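Local coordinates for neutral ceramidase (Pseudomonas aeruginosa, PDB 2ZWS), which hydrolyses the N-acyl linkage of ceramides to release sphingosine and a free fatty acid, and also catalyses the reverse synthesis, using a zinc ion, at residues Q529-R535 against T636-L642; I615-N620 against E631-S635; T546-K550 against Y586-R590. All blocks are in the same frame, centred on the assembly; numbering follows the deposited sequence. Where two conformers were deposited one is given.

All three contacts lie in the C-terminal beta-sandwich of the enzyme. Interactions 1 and 2 share strand 629-642 and so belong to one sheet: interaction 1 adds the edge strand 533-535 in parallel, interaction 2 pairs the other flank with strand 611-622. Their centres are about 18 Å apart. Interaction 3 sets the loop after strand 539-545 against strand 584-591 of the other sheet, its centre about 11 Å from that of interaction 2 and about 24 Å from that of interaction 1; H617 of interaction 2 packs on Y586. Along the chain, interaction 1 encloses the other two, with interaction 3 closing before interaction 2 opens, so the chain's last strand completes the domain.

Interaction 1: Q529-R535 against T636-L642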
loop_
_atom_site.group_PDB
_atom_site.type_symbol
_atom_site.label_atom_id
_atom_site.label_comp_id
_atom_site.label_asym_id
_atom_site.label_seq_id
_atom_site.Cartn_x
_atom_site.Cartn_y
_atom_site.Cartn_z
ATOM N N GLN A 529 -13.519 15.685 -29.301
ATOM C CA GLN A 529 -13.561 17.005 -28.687
ATOM C C GLN A 529 -14.667 17.057 -27.649
ATOM O O GLN A 529 -15.641 16.315 -27.741
ATOM C CB GLN A 529 -13.786 18.101 -29.752
ATOM C CG GLN A 529 -12.623 18.252 -30.740
ATOM C CD GLN A 529 -11.443 19.066 -30.218
ATOM O OE1 GLN A 529 -11.400 19.449 -29.046
ATOM N NE2 GLN A 529 -10.450 19.305 -31.095
ATOM N N PRO A 530 -14.526 17.960 -26.659
ATOM C CA PRO A 530 -15.602 18.171 -25.697
ATOM C C PRO A 530 -16.789 18.860 -26.364
ATOM O O PRO A 530 -16.609 19.536 -27.391
ATOM C CB PRO A 530 -14.972 19.131 -24.689
ATOM C CG PRO A 530 -13.934 19.881 -25.493
ATOM C CD PRO A 530 -13.380 18.864 -26.422
ATOM N N ARG A 531 -17.969 18.689 -25.770
ATOM C CA ARG A 531 -19.176 19.417 -26.158
ATOM C C ARG A 531 -18.964 20.932 -25.973
ATOM O O ARG A 531 -17.961 21.356 -25.382
ATOM C CB ARG A 531 -20.374 18.931 -25.334
ATOM C CG ARG A 531 -20.877 17.515 -25.686
ATOM C CD ARG A 531 -22.305 17.296 -25.161
ATOM N NE ARG A 531 -22.351 16.674 -23.831
ATOM C CZ ARG A 531 -22.598 17.314 -22.684
ATOM N NH1 ARG A 531 -22.629 16.628 -21.552
ATOM N NH2 ARG A 531 -22.825 18.627 -22.657
ATOM N N GLU A 532 -19.892 21.745 -26.484
ATOM C CA GLU A 532 -19.823 23.202 -26.301
ATOM C C GLU A 532 -19.847 23.638 -24.841
ATOM O O GLU A 532 -19.089 24.516 -24.443
ATOM C CB GLU A 532 -20.964 23.898 -27.063
ATOM C CG GLU A 532 -20.816 25.414 -27.200
ATOM C CD GLU A 532 -22.030 26.053 -27.863
ATOM O OE1 GLU A 532 -22.844 25.315 -28.452
ATOM O OE2 GLU A 532 -22.174 27.294 -27.790
ATOM N N SER A 533 -20.727 23.023 -24.058
ATOM C CA SER A 533 -20.944 23.450 -22.673
ATOM C C SER A 533 -21.379 22.294 -21.782
ATOM O O SER A 533 -21.930 21.294 -22.259
ATOM C CB SER A 533 -21.999 24.565 -22.620
ATOM O OG SER A 533 -23.309 24.040 -22.853
ATOM N N TYR A 534 -21.122 22.445 -20.481
ATOM C CA TYR A 534 -21.484 21.449 -19.476
ATOM C C TYR A 534 -21.959 22.157 -18.228
ATOM O O TYR A 534 -21.692 23.344 -18.049
ATOM C CB TYR A 534 -20.267 20.587 -19.087
ATOM C CG TYR A 534 -19.671 19.764 -20.210
ATOM C CD1 TYR A 534 -18.749 20.315 -21.096
ATOM C CD2 TYR A 534 -20.010 18.436 -20.364
ATOM C CE1 TYR A 534 -18.190 19.550 -22.127
ATOM C CE2 TYR A 534 -19.456 17.664 -21.390
ATOM C CZ TYR A 534 -18.557 18.227 -22.254
ATOM O OH TYR A 534 -18.008 17.488 -23.264
ATOM N N ARG A 535 -22.645 21.407 -17.370
ATOM C CA ARG A 535 -23.092 21.883 -16.063
ATOM C C ARG A 535 -22.344 21.116 -14.977
ATOM O O ARG A 535 -21.825 20.023 -15.216
ATOM C CB ARG A 535 -24.590 21.636 -15.880
ATOM C CG ARG A 535 -25.450 22.217 -16.992
ATOM C CD ARG A 535 -26.867 22.457 -16.524
ATOM N NE ARG A 535 -27.568 23.375 -17.428
ATOM C CZ ARG A 535 -27.588 24.701 -17.292
ATOM N NH1 ARG A 535 -26.956 25.289 -16.276
ATOM N NH2 ARG A 535 -28.253 25.446 -18.171
ATOM N N THR A 636 -7.395 19.964 -26.244
ATOM C CA THR A 636 -8.734 20.080 -26.833
ATOM C C THR A 636 -9.066 21.546 -27.073
ATOM O O THR A 636 -8.401 22.457 -26.556
ATOM C CB THR A 636 -9.871 19.478 -25.946
ATOM O OG1 THR A 636 -10.051 20.281 -24.774
ATOM C CG2 THR A 636 -9.564 18.042 -25.542
ATOM N N ARG A 637 -10.106 21.774 -27.865
ATOM C CA ARG A 637 -10.710 23.093 -27.926
ATOM C C ARG A 637 -11.311 23.415 -26.554
ATOM O O ARG A 637 -11.519 22.511 -25.734
ATOM C CB ARG A 637 -11.786 23.130 -29.012
ATOM C CG ARG A 637 -12.992 22.284 -28.699
ATOM C CD ARG A 637 -13.921 22.251 -29.881
ATOM N NE ARG A 637 -15.111 21.474 -29.576
ATOM C CZ ARG A 637 -15.876 20.900 -30.495
ATOM N NH1 ARG A 637 -15.565 21.002 -31.780
ATOM N NH2 ARG A 637 -16.946 20.214 -30.127
ATOM N N SER A 638 -11.579 24.690 -26.284
ATOM C CA SER A 638 -12.236 25.041 -25.032
ATOM C C SER A 638 -13.709 24.611 -24.975
ATOM O O SER A 638 -14.363 24.422 -26.011
ATOM C CB SER A 638 -12.114 26.541 -24.753
ATOM O OG SER A 638 -12.951 27.252 -25.644
ATOM N N PHE A 639 -14.213 24.449 -23.752
ATOM C CA PHE A 639 -15.634 24.233 -23.471
ATOM C C PHE A 639 -16.021 25.119 -22.295
ATOM O O PHE A 639 -15.140 25.581 -21.555
ATOM C CB PHE A 639 -15.944 22.750 -23.184
ATOM C CG PHE A 639 -15.167 22.167 -22.024
ATOM C CD1 PHE A 639 -13.908 21.629 -22.227
ATOM C CD2 PHE A 639 -15.702 22.162 -20.737
ATOM C CE1 PHE A 639 -13.177 21.104 -21.170
ATOM C CE2 PHE A 639 -14.971 21.621 -19.660
ATOM C CZ PHE A 639 -13.725 21.087 -19.883
ATOM N N GLU A 640 -17.319 25.365 -22.134
ATOM C CA GLU A 640 -17.807 26.240 -21.076
ATOM C C GLU A 640 -18.470 25.445 -19.973
ATOM O O GLU A 640 -19.289 24.562 -20.236
ATOM C CB GLU A 640 -18.809 27.257 -21.628
ATOM C CG GLU A 640 -19.162 28.352 -20.611
ATOM C CD GLU A 640 -20.007 29.471 -21.197
ATOM O OE1 GLU A 640 -20.216 29.511 -22.430
ATOM O OE2 GLU A 640 -20.463 30.320 -20.401
ATOM N N VAL A 641 -18.129 25.773 -18.733
ATOM C CA VAL A 641 -18.907 25.282 -17.610
ATOM C C VAL A 641 -19.877 26.392 -17.214
ATOM O O VAL A 641 -19.455 27.520 -16.916
ATOM C CB VAL A 641 -18.035 24.853 -16.413
ATOM C CG1 VAL A 641 -18.919 24.432 -15.248
ATOM C CG2 VAL A 641 -17.094 23.699 -16.817
ATOM N N LEU A 642 -21.168 26.061 -17.260
ATOM C CA LEU A 642 -22.252 26.990 -16.920
ATOM C C LEU A 642 -22.643 26.824 -15.449
ATOM O O LEU A 642 -22.416 25.765 -14.863
ATOM C CB LEU A 642 -23.480 26.714 -17.799
ATOM C CG LEU A 642 -23.310 26.600 -19.315
ATOM C CD1 LEU A 642 -24.605 26.141 -19.977
ATOM C CD2 LEU A 642 -22.850 27.916 -19.903
HETATM O O HOH W 1 -16.284 22.606 -27.046
#
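Strand 533-535 runs parallel to strand 639-642, the two short axes 4.6 Å apart and inclined by 28°, with S533 paired with E640 and Y534 with V641. Three backbone bonds join them: E640 N to E532 O (3.0 Å), Y534 N to E640 O and L642 N to Y534 O. On the buried side, an edge of the Y534 ring is directed at the face of F639 in an offset edge-to-face pair, the planes 80° apart and Y534 CD1 3.6 Å from F639 CD2. F639 holds its CG between its own backbone N and carbonyl carbon (chi1 58°), which brings CD1 within 3.7 Å of P530 CB, so P530 and Y534 both lie on one side of the phenyl ring, near CD1 and CD2 respectively. Ahead of the strands the bonding passes to side chains. Q529, bent at chi2, turns its amide back so that OE1 accepts from R637 N at 2.9 Å. The arginine in turn reaches back with an extended chain: NH2 donates to P530 O (2.8 Å), NE adds a weak bond to the same oxygen, and Q529 CB sits 3.5 Å above the centre of the guanidinium plane. Water 1 accepts from R637 NE and lies within bonding distance of the R531 and S638 carbonyls, which it probably shares, while R531 N donates to Y534 OH and ties the loop to the strand. On its other flank F639 bonds Y613 and V641 bonds G611 of strand 611-622, and V540 of strand 539-545 packs on Y534. One side of the pairing is therefore an apolar, aromatic core, whereas the outer approach, where the strands are not yet paired, is held by an arginine whose charge probably strengthens its hold on the P530 carbonyl.

Interaction 2: I615-N620 against E631-S635; sequences IRHYGN and EIGGS
E631 meets N620 and G619 at the start of the pairing, where 631-635 runs antiparallel to 615-620 with the short axes 4.5 Å apart. Its chain turns at chi2 (64°), folding the carboxylate back over the neighbouring strand; OE2 lies in the plane of the Y618 ring at its edge, 3.9 Å from CD1. The acid's main partner is R554, which forms a salt bridge with OE1 and also bonds N620 OD1, while Y618 OH is bonded to E561. I632 follows on the other face. It exchanges two backbone bonds with G619, I632 N to G619 O at 3.0 Å and G619 N to I632 O at 2.9 Å, and lays CG1 3.5 Å from G619 C, close against the glycine backbone. On the same face H617 bonds the carbonyl of F559 through ND1. G633 lies opposite Y618 in a non-hydrogen-bonded pair, its CA 3.2 Å from H617 O. G634 then makes the second bonded pair: H617 N donates to G634 O at 2.8 Å, almost straight at 173°, and G634 N returns a bond to H617 O. Last comes S635, whose OG rests 3.5 Å from R616 CG, beside the extended arginine chain. Strands 611-622 and 629-642 thus form a beta hairpin, whose second arm belongs to the region required for correct folding and localization, within the beta-sandwich.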
loop_
_atom_site.group_PDB
_atom_site.type_symbol
_atom_site.label_atom_id
_atom_site.label_comp_id
_atom_site.label_asym_id
_atom_site.label_seq_id
_atom_site.Cartn_x
_atom_site.Cartn_y
_atom_site.Cartn_z
ATOM N N ILE A 615 -8.797 20.601 -21.994
ATOM C CA ILE A 615 -8.046 19.470 -21.453
ATOM C C ILE A 615 -6.769 19.265 -22.272
ATOM O O ILE A 615 -6.805 19.259 -23.507
ATOM C CB ILE A 615 -8.934 18.188 -21.393
ATOM C CG1 ILE A 615 -10.039 18.360 -20.333
ATOM C CG2 ILE A 615 -8.086 16.928 -21.111
ATOM C CD1 ILE A 615 -11.117 17.288 -20.343
ATOM N N ARG A 616 -5.638 19.154 -21.580
ATOM C CA ARG A 616 -4.361 18.862 -22.201
ATOM C C ARG A 616 -3.917 17.428 -21.878
ATOM O O ARG A 616 -4.051 16.958 -20.726
ATOM C CB ARG A 616 -3.311 19.873 -21.730
ATOM C CG ARG A 616 -1.973 19.767 -22.394
ATOM C CD ARG A 616 -1.157 21.034 -22.182
ATOM N NE ARG A 616 0.177 20.877 -22.754
ATOM C CZ ARG A 616 1.103 21.828 -22.767
ATOM N NH1 ARG A 616 2.289 21.586 -23.306
ATOM N NH2 ARG A 616 0.842 23.008 -22.219
ATOM N N HIS A 617 -3.373 16.748 -22.882
ATOM C CA HIS A 617 -2.816 15.417 -22.718
ATOM C C HIS A 617 -1.303 15.431 -22.921
ATOM O O HIS A 617 -0.803 16.087 -23.828
ATOM C CB HIS A 617 -3.473 14.425 -23.697
ATOM C CG HIS A 617 -2.780 13.102 -23.794
ATOM N ND1 HIS A 617 -2.535 12.296 -22.695
ATOM C CD2 HIS A 617 -2.346 12.408 -24.876
ATOM C CE1 HIS A 617 -1.940 11.186 -23.099
ATOM N NE2 HIS A 617 -1.804 11.237 -24.414
ATOM N N TYR A 618 -0.589 14.728 -22.048
ATOM C CA TYR A 618 0.850 14.490 -22.188
ATOM C C TYR A 618 1.084 12.988 -22.237
ATOM O O TYR A 618 0.523 12.267 -21.410
ATOM C CB TYR A 618 1.598 15.037 -20.973
ATOM C CG TYR A 618 1.426 16.494 -20.670
ATOM C CD1 TYR A 618 2.397 17.407 -21.072
ATOM C CD2 TYR A 618 0.332 16.973 -19.954
ATOM C CE1 TYR A 618 2.275 18.753 -20.771
ATOM C CE2 TYR A 618 0.194 18.318 -19.645
ATOM C CZ TYR A 618 1.176 19.206 -20.074
ATOM O OH TYR A 618 1.082 20.556 -19.776
ATOM N N GLY A 619 1.899 12.519 -23.178
ATOM C CA GLY A 619 2.243 11.100 -23.302
ATOM C C GLY A 619 3.636 10.931 -23.896
ATOM O O GLY A 619 4.379 11.910 -24.030
ATOM N N ASN A 620 3.989 9.702 -24.248
ATOM C CA ASN A 620 5.307 9.397 -24.802
ATOM C C ASN A 620 5.166 8.295 -25.822
ATOM O O ASN A 620 4.353 7.377 -25.644
ATOM C CB ASN A 620 6.300 8.984 -23.688
ATOM C CG ASN A 620 6.474 10.064 -22.635
ATOM O OD1 ASN A 620 5.640 10.187 -21.731
ATOM N ND2 ASN A 620 7.543 10.885 -22.756
ATOM N N GLU A 631 8.527 12.790 -26.299
ATOM C CA GLU A 631 7.367 13.430 -25.702
ATOM C C GLU A 631 6.324 13.747 -26.759
ATOM O O GLU A 631 6.669 14.281 -27.813
ATOM C CB GLU A 631 7.786 14.739 -25.029
ATOM C CG GLU A 631 6.636 15.572 -24.472
ATOM C CD GLU A 631 5.892 14.875 -23.339
ATOM O OE1 GLU A 631 6.555 14.137 -22.567
ATOM O OE2 GLU A 631 4.652 15.073 -23.216
ATOM N N ILE A 632 5.059 13.449 -26.462
ATOM C CA ILE A 632 3.953 13.812 -27.344
ATOM C C ILE A 632 2.848 14.485 -26.528
ATOM O O ILE A 632 2.798 14.343 -25.295
ATOM C CB ILE A 632 3.424 12.595 -28.158
ATOM C CG1 ILE A 632 2.839 11.501 -27.248
ATOM C CG2 ILE A 632 4.535 12.009 -29.033
ATOM C CD1 ILE A 632 1.322 11.533 -27.119
ATOM N N GLY A 633 1.967 15.221 -27.194
ATOM C CA GLY A 633 0.916 15.911 -26.467
ATOM C C GLY A 633 -0.065 16.626 -27.347
ATOM O O GLY A 633 0.183 16.789 -28.542
ATOM N N GLY A 634 -1.158 17.072 -26.747
ATOM C CA GLY A 634 -2.227 17.750 -27.483
ATOM C C GLY A 634 -3.176 18.435 -26.527
ATOM O O GLY A 634 -3.201 18.120 -25.338
ATOM N N SER A 635 -3.978 19.356 -27.050
ATOM C CA SER A 635 -4.965 20.084 -26.254
ATOM C C SER A 635 -6.295 20.135 -26.982
ATOM O O SER A 635 -6.312 20.290 -28.203
ATOM C CB SER A 635 -4.490 21.502 -25.961
ATOM O OG SER A 635 -3.437 21.501 -25.005
#

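Interaction 3: T546-K550 against Y586-R590; sequences TGHPK and YRWER
P549 and W588 form the tight centre of this contact, the proline's CD lying 3.4 Å from the centroid of the five-membered indole ring and 14° from its normal, a CH-pi interaction over the face. The same ring atom, P549 CD, is 3.3 Å from W588 CD1. W588 reaches the loop because its CG stands anti to the backbone N (chi1 -177°), carrying the indole away from strand 584-591. H548 packs beside the proline on the six-membered part of the indole, its CD2 3.6 Å from W588 CZ2, the two ring planes inclined at 39°. The histidine is held from both ends: ND1 accepts the backbone N of K550 at 3.0 Å, close to the imidazole plane, and NE2 is bonded to E20. Y586 closes the other flank, its OH touching P549 CG at 3.5 Å, while its ring stacks on F559. Packing is looser towards R590, which is partly exposed. Its chain bends at chi2 and chi3 to bring NH1 in plane at the edge of the H548 ring, 3.7 Å from CD2, and NH2 bonds the carbonyl of A595. No hydrogen bond crosses between the two segments, so apolar and aromatic contacts join them. Here the loop after strand 539-545 covers the W588 and Y586 side chains of strand 584-591 in the C-terminal beta-sandwich, with the side chain of Y586 about 7 Å from the magnesium ion bound by H37, D579, D581 and T584.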
loop_
_atom_site.group_PDB
_atom_site.type_symbol
_atom_site.label_atom_id
_atom_site.label_comp_id
_atom_site.label_asym_id
_atom_site.label_seq_id
_atom_site.Cartn_x
_atom_site.Cartn_y
_atom_site.Cartn_z
ATOM N N THR A 546 -2.350 8.623 -28.931
ATOM C CA THR A 546 -1.290 8.604 -27.922
ATOM C C THR A 546 -0.212 7.565 -28.204
ATOM O O THR A 546 -0.206 6.926 -29.269
ATOM C CB THR A 546 -1.871 8.356 -26.515
ATOM O OG1 THR A 546 -3.086 9.080 -26.367
ATOM C CG2 THR A 546 -0.895 8.834 -25.468
ATOM N N GLY A 547 0.717 7.416 -27.252
ATOM C CA GLY A 547 1.678 6.314 -27.235
ATOM C C GLY A 547 1.586 5.585 -25.892
ATOM O O GLY A 547 0.947 6.050 -24.937
ATOM N N HIS A 548 2.235 4.436 -25.825
ATOM C CA HIS A 548 2.141 3.539 -24.676
ATOM C C HIS A 548 2.671 4.148 -23.357
ATOM O O HIS A 548 3.806 4.598 -23.309
ATOM C CB HIS A 548 2.944 2.289 -24.983
ATOM C CG HIS A 548 2.461 1.078 -24.258
ATOM N ND1 HIS A 548 2.383 1.008 -22.879
ATOM C CD2 HIS A 548 2.000 -0.109 -24.720
ATOM C CE1 HIS A 548 1.916 -0.179 -22.532
ATOM N NE2 HIS A 548 1.670 -0.873 -23.630
ATOM N N PRO A 549 1.856 4.146 -22.277
ATOM C CA PRO A 549 2.346 4.701 -20.999
ATOM C C PRO A 549 3.528 3.925 -20.393
ATOM O O PRO A 549 4.194 4.466 -19.504
ATOM C CB PRO A 549 1.101 4.645 -20.078
ATOM C CG PRO A 549 0.217 3.695 -20.675
ATOM C CD PRO A 549 0.457 3.688 -22.166
ATOM N N LYS A 550 3.794 2.683 -20.846
ATOM C CA LYS A 550 5.025 1.980 -20.385
ATOM C C LYS A 550 6.286 2.732 -20.795
ATOM O O LYS A 550 7.351 2.536 -20.195
ATOM C CB LYS A 550 5.148 0.545 -20.918
ATOM C CG LYS A 550 4.407 -0.497 -20.129
ATOM C CD LYS A 550 4.534 -1.898 -20.786
ATOM C CE LYS A 550 3.896 -2.915 -19.878
ATOM N NZ LYS A 550 3.978 -4.284 -20.434
ATOM N N TYR A 586 -7.874 8.630 -16.621
ATOM C CA TYR A 586 -7.042 8.443 -17.809
ATOM C C TYR A 586 -7.116 6.978 -18.181
ATOM O O TYR A 586 -6.854 6.116 -17.342
ATOM C CB TYR A 586 -5.583 8.836 -17.508
ATOM C CG TYR A 586 -4.563 8.234 -18.461
ATOM C CD1 TYR A 586 -4.378 8.766 -19.748
ATOM C CD2 TYR A 586 -3.773 7.129 -18.077
ATOM C CE1 TYR A 586 -3.436 8.227 -20.622
ATOM C CE2 TYR A 586 -2.843 6.554 -18.968
ATOM C CZ TYR A 586 -2.668 7.130 -20.229
ATOM O OH TYR A 586 -1.749 6.550 -21.085
ATOM N N ARG A 587 -7.555 6.706 -19.407
ATOM C CA ARG A 587 -7.648 5.324 -19.893
ATOM C C ARG A 587 -6.869 5.192 -21.184
ATOM O O ARG A 587 -6.998 6.031 -22.069
ATOM C CB ARG A 587 -9.099 4.904 -20.141
ATOM C CG ARG A 587 -9.229 3.392 -20.393
ATOM C CD ARG A 587 -10.663 2.875 -20.569
ATOM N NE ARG A 587 -11.497 3.168 -19.404
ATOM C CZ ARG A 587 -11.587 2.423 -18.298
ATOM N NH1 ARG A 587 -10.908 1.281 -18.163
ATOM N NH2 ARG A 587 -12.376 2.834 -17.317
ATOM N N TRP A 588 -6.065 4.145 -21.257
ATOM C CA TRP A 588 -5.272 3.818 -22.440
ATOM C C TRP A 588 -5.802 2.551 -23.087
ATOM O O TRP A 588 -6.081 1.574 -22.389
ATOM C CB TRP A 588 -3.832 3.509 -22.030
ATOM C CG TRP A 588 -2.946 3.240 -23.214
ATOM C CD1 TRP A 588 -2.305 4.178 -23.982
ATOM C CD2 TRP A 588 -2.608 1.962 -23.762
ATOM N NE1 TRP A 588 -1.571 3.558 -24.974
ATOM C CE2 TRP A 588 -1.760 2.200 -24.881
ATOM C CE3 TRP A 588 -2.950 0.644 -23.434
ATOM C CZ2 TRP A 588 -1.224 1.157 -25.651
ATOM C CZ3 TRP A 588 -2.417 -0.399 -24.200
ATOM C CH2 TRP A 588 -1.582 -0.121 -25.318
ATOM N N GLU A 589 -5.895 2.541 -24.423
ATOM C CA GLU A 589 -6.219 1.295 -25.101
ATOM C C GLU A 589 -5.546 1.183 -26.443
ATOM O O GLU A 589 -5.341 2.166 -27.153
ATOM C CB GLU A 589 -7.724 1.054 -25.209
ATOM C CG GLU A 589 -8.429 1.783 -26.295
ATOM C CD GLU A 589 -9.912 1.462 -26.330
ATOM O OE1 GLU A 589 -10.382 0.966 -27.371
ATOM O OE2 GLU A 589 -10.602 1.710 -25.315
ATOM N N ARG A 590 -5.161 -0.055 -26.738
ATOM C CA ARG A 590 -4.527 -0.424 -27.996
ATOM C C ARG A 590 -5.528 -0.251 -29.136
ATOM O O ARG A 590 -6.699 -0.619 -29.018
ATOM C CB ARG A 590 -4.109 -1.888 -27.901
ATOM C CG ARG A 590 -3.574 -2.493 -29.197
ATOM C CD ARG A 590 -2.350 -1.717 -29.696
ATOM N NE ARG A 590 -1.178 -1.929 -28.839
ATOM C CZ ARG A 590 -0.134 -1.101 -28.765
ATOM N NH1 ARG A 590 0.898 -1.415 -27.980
ATOM N NH2 ARG A 590 -0.108 0.042 -29.455
#